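Local coordinates for putative uncharacterized protein PH0242 (Pyrococcus horikoshii, PDB 3VU1), which is an archaeal protein of the AglB/STT3 oligosaccharyltransferase family, seen here as its C-terminal globular domain, at residues 31-36 against 59-64. Sequence-based numbering, arbitrary orientation.
Sequences TSWWDY and DRDHIL
W33 sets its CG anti to the backbone N (chi1 -175°), and L64 sets its CG anti to its own carbonyl carbon (chi1 -71°). Indole and leucine cross obliquely between the loop after strand 30-32 and helix 60-69. The six-membered half of the indole faces the helix: W33 CZ3 is 3.3 Å from the carbonyl O of D61, and W33 CE3 lies 3.9 Å from L64 CB. Beside them, W33 CH2 reaches to 4.2 Å of D61 CB. L64 CB and D61 O both lie near the ring plane, at its edge, and neither lies over a face. The far end of L64 turns to the strand. Its CD1 is 3.4 Å from the carbonyl O of S32 and 3.8 Å from T31 OG1, while CD2 is 4.1 Å from T31 CG2; the T31 and L64 side chains run past one another, pointing opposite ways. No hydrogen bond joins the two segments directly. R49 links them instead, through a salt bridge to D61 OD1 and a hydrogen bond to W33 O. S32 OG hydrogen-bonds to I88 O, and T31 pairs by its backbone with Y86 and I88 in the neighbouring parallel strand. Residues 33-36 are the first four of the WWDYG signature characteristic of STT3/AglB/PglB proteins; its leading tryptophan is here packed by the ring edge against helix 60-69, next to strand 30-32, an outermost strand of the four-stranded mixed sheet within this chain.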
loop_
_atom_site.group_PDB
_atom_site.type_symbol
_atom_site.label_atom_id
_atom_site.label_comp_id
_atom_site.label_asym_id
_atom_site.label_seq_id
_atom_site.Cartn_x
_atom_site.Cartn_y
_atom_site.Cartn_z
ATOM N N THR A 31 -2.152 1.084 9.491
ATOM C CA THR A 31 -0.831 1.672 9.617
ATOM C C THR A 31 -0.799 3.049 8.998
ATOM O O THR A 31 -1.679 3.396 8.206
ATOM C CB THR A 31 0.293 0.814 8.988
ATOM O OG1 THR A 31 1.558 1.369 9.380
ATOM C CG2 THR A 31 0.226 0.817 7.451
ATOM N N SER A 32 0.220 3.825 9.347
ATOM C CA SER A 32 0.353 5.155 8.806
ATOM C C SER A 32 1.767 5.676 8.953
ATOM O O SER A 32 2.562 5.086 9.666
ATOM C CB SER A 32 -0.608 6.114 9.478
ATOM O OG SER A 32 -0.731 7.241 8.620
ATOM N N TRP A 33 2.103 6.754 8.260
ATOM C CA TRP A 33 3.401 7.348 8.506
ATOM C C TRP A 33 3.468 7.948 9.905
ATOM O O TRP A 33 4.332 7.589 10.709
ATOM C CB TRP A 33 3.777 8.382 7.453
ATOM C CG TRP A 33 5.161 8.841 7.706
ATOM C CD1 TRP A 33 5.563 10.045 8.252
ATOM C CD2 TRP A 33 6.402 8.071 7.519
ATOM N NE1 TRP A 33 6.930 10.099 8.371
ATOM C CE2 TRP A 33 7.501 8.958 7.959
ATOM C CE3 TRP A 33 6.707 6.801 7.043
ATOM C CZ2 TRP A 33 8.836 8.562 7.924
ATOM C CZ3 TRP A 33 8.059 6.421 6.993
ATOM C CH2 TRP A 33 9.100 7.277 7.435
ATOM N N TRP A 34 2.538 8.847 10.210
ATOM C CA TRP A 34 2.499 9.544 11.489
ATOM C C TRP A 34 1.923 8.672 12.554
ATOM O O TRP A 34 1.110 7.804 12.267
ATOM C CB TRP A 34 1.657 10.799 11.351
ATOM C CG TRP A 34 1.808 11.835 12.433
ATOM C CD1 TRP A 34 2.944 12.137 13.196
ATOM C CD2 TRP A 34 0.793 12.807 12.865
ATOM N NE1 TRP A 34 2.686 13.184 14.053
ATOM C CE2 TRP A 34 1.426 13.632 13.906
ATOM C CE3 TRP A 34 -0.530 13.077 12.499
ATOM C CZ2 TRP A 34 0.746 14.668 14.541
ATOM C CZ3 TRP A 34 -1.209 14.114 13.163
ATOM C CH2 TRP A 34 -0.577 14.892 14.160
ATOM N N ASP A 35 2.337 8.925 13.795
ATOM C CA ASP A 35 1.938 8.135 14.941
ATOM C C ASP A 35 0.675 8.611 15.684
ATOM O O ASP A 35 0.457 8.260 16.850
ATOM C CB ASP A 35 3.119 7.893 15.879
ATOM C CG ASP A 35 3.602 9.145 16.605
ATOM O OD1 ASP A 35 4.284 8.932 17.629
ATOM O OD2 ASP A 35 3.356 10.307 16.186
ATOM N N TYR A 36 -0.189 9.347 14.985
ATOM C CA TYR A 36 -1.495 9.694 15.549
ATOM C C TYR A 36 -2.188 8.488 16.166
ATOM O O TYR A 36 -2.405 7.494 15.512
ATOM C CB TYR A 36 -2.406 10.321 14.510
ATOM C CG TYR A 36 -3.618 10.957 15.119
ATOM C CD1 TYR A 36 -3.698 12.348 15.302
ATOM C CD2 TYR A 36 -4.704 10.173 15.524
ATOM C CE1 TYR A 36 -4.822 12.929 15.877
ATOM C CE2 TYR A 36 -5.831 10.743 16.091
ATOM C CZ TYR A 36 -5.884 12.113 16.269
ATOM O OH TYR A 36 -7.023 12.642 16.838
ATOM N N ASP A 59 12.362 0.064 12.115
ATOM C CA ASP A 59 12.855 -0.745 10.994
ATOM C C ASP A 59 11.809 -0.688 9.865
ATOM O O ASP A 59 12.161 -0.484 8.687
ATOM C CB ASP A 59 13.138 -2.187 11.416
ATOM C CG ASP A 59 11.954 -2.846 12.087
ATOM O OD1 ASP A 59 10.993 -2.118 12.450
ATOM O OD2 ASP A 59 11.967 -4.096 12.244
ATOM N N ARG A 60 10.531 -0.818 10.260
ATOM C CA ARG A 60 9.391 -0.726 9.361
ATOM C C ARG A 60 9.218 0.656 8.700
ATOM O O ARG A 60 8.581 0.758 7.649
ATOM C CB ARG A 60 8.105 -1.191 10.049
ATOM C CG ARG A 60 8.031 -2.693 10.218
ATOM C CD ARG A 60 6.714 -3.139 10.809
ATOM N NE ARG A 60 6.662 -4.599 10.886
ATOM C CZ ARG A 60 5.573 -5.303 11.214
ATOM N NH1 ARG A 60 4.445 -4.679 11.497
ATOM N NH2 ARG A 60 5.605 -6.642 11.243
ATOM N N ASP A 61 9.799 1.696 9.293
ATOM C CA ASP A 61 9.805 3.037 8.708
ATOM C C ASP A 61 10.367 3.046 7.293
ATOM O O ASP A 61 9.844 3.728 6.409
ATOM C CB ASP A 61 10.652 3.999 9.561
ATOM C CG ASP A 61 9.914 4.525 10.826
ATOM O OD1 ASP A 61 8.817 4.011 11.205
ATOM O OD2 ASP A 61 10.469 5.472 11.444
ATOM N N HIS A 62 11.442 2.292 7.081
ATOM C CA HIS A 62 12.095 2.236 5.777
ATOM C C HIS A 62 11.197 1.585 4.774
ATOM O O HIS A 62 11.223 1.950 3.573
ATOM C CB HIS A 62 13.406 1.479 5.851
ATOM C CG HIS A 62 14.467 2.208 6.611
ATOM N ND1 HIS A 62 15.174 3.218 6.072
ATOM C CD2 HIS A 62 14.906 2.078 7.938
ATOM C CE1 HIS A 62 16.043 3.696 6.986
ATOM N NE2 HIS A 62 15.872 3.000 8.130
ATOM N N ILE A 63 10.393 0.627 5.244
ATOM C CA ILE A 63 9.492 -0.060 4.349
ATOM C C ILE A 63 8.256 0.799 4.017
ATOM O O ILE A 63 7.864 0.933 2.831
ATOM C CB ILE A 63 9.175 -1.488 4.852
ATOM C CG1 ILE A 63 10.490 -2.245 5.106
ATOM C CG2 ILE A 63 8.299 -2.228 3.851
ATOM C CD1 ILE A 63 11.519 -2.177 3.984
ATOM N N LEU A 64 7.667 1.415 5.035
ATOM C CA LEU A 64 6.643 2.420 4.771
ATOM C C LEU A 64 7.157 3.479 3.774
ATOM O O LEU A 64 6.425 3.878 2.860
ATOM C CB LEU A 64 6.120 3.076 6.058
ATOM C CG LEU A 64 5.248 2.196 6.967
ATOM C CD1 LEU A 64 4.744 2.980 8.176
ATOM C CD2 LEU A 64 4.068 1.584 6.236
#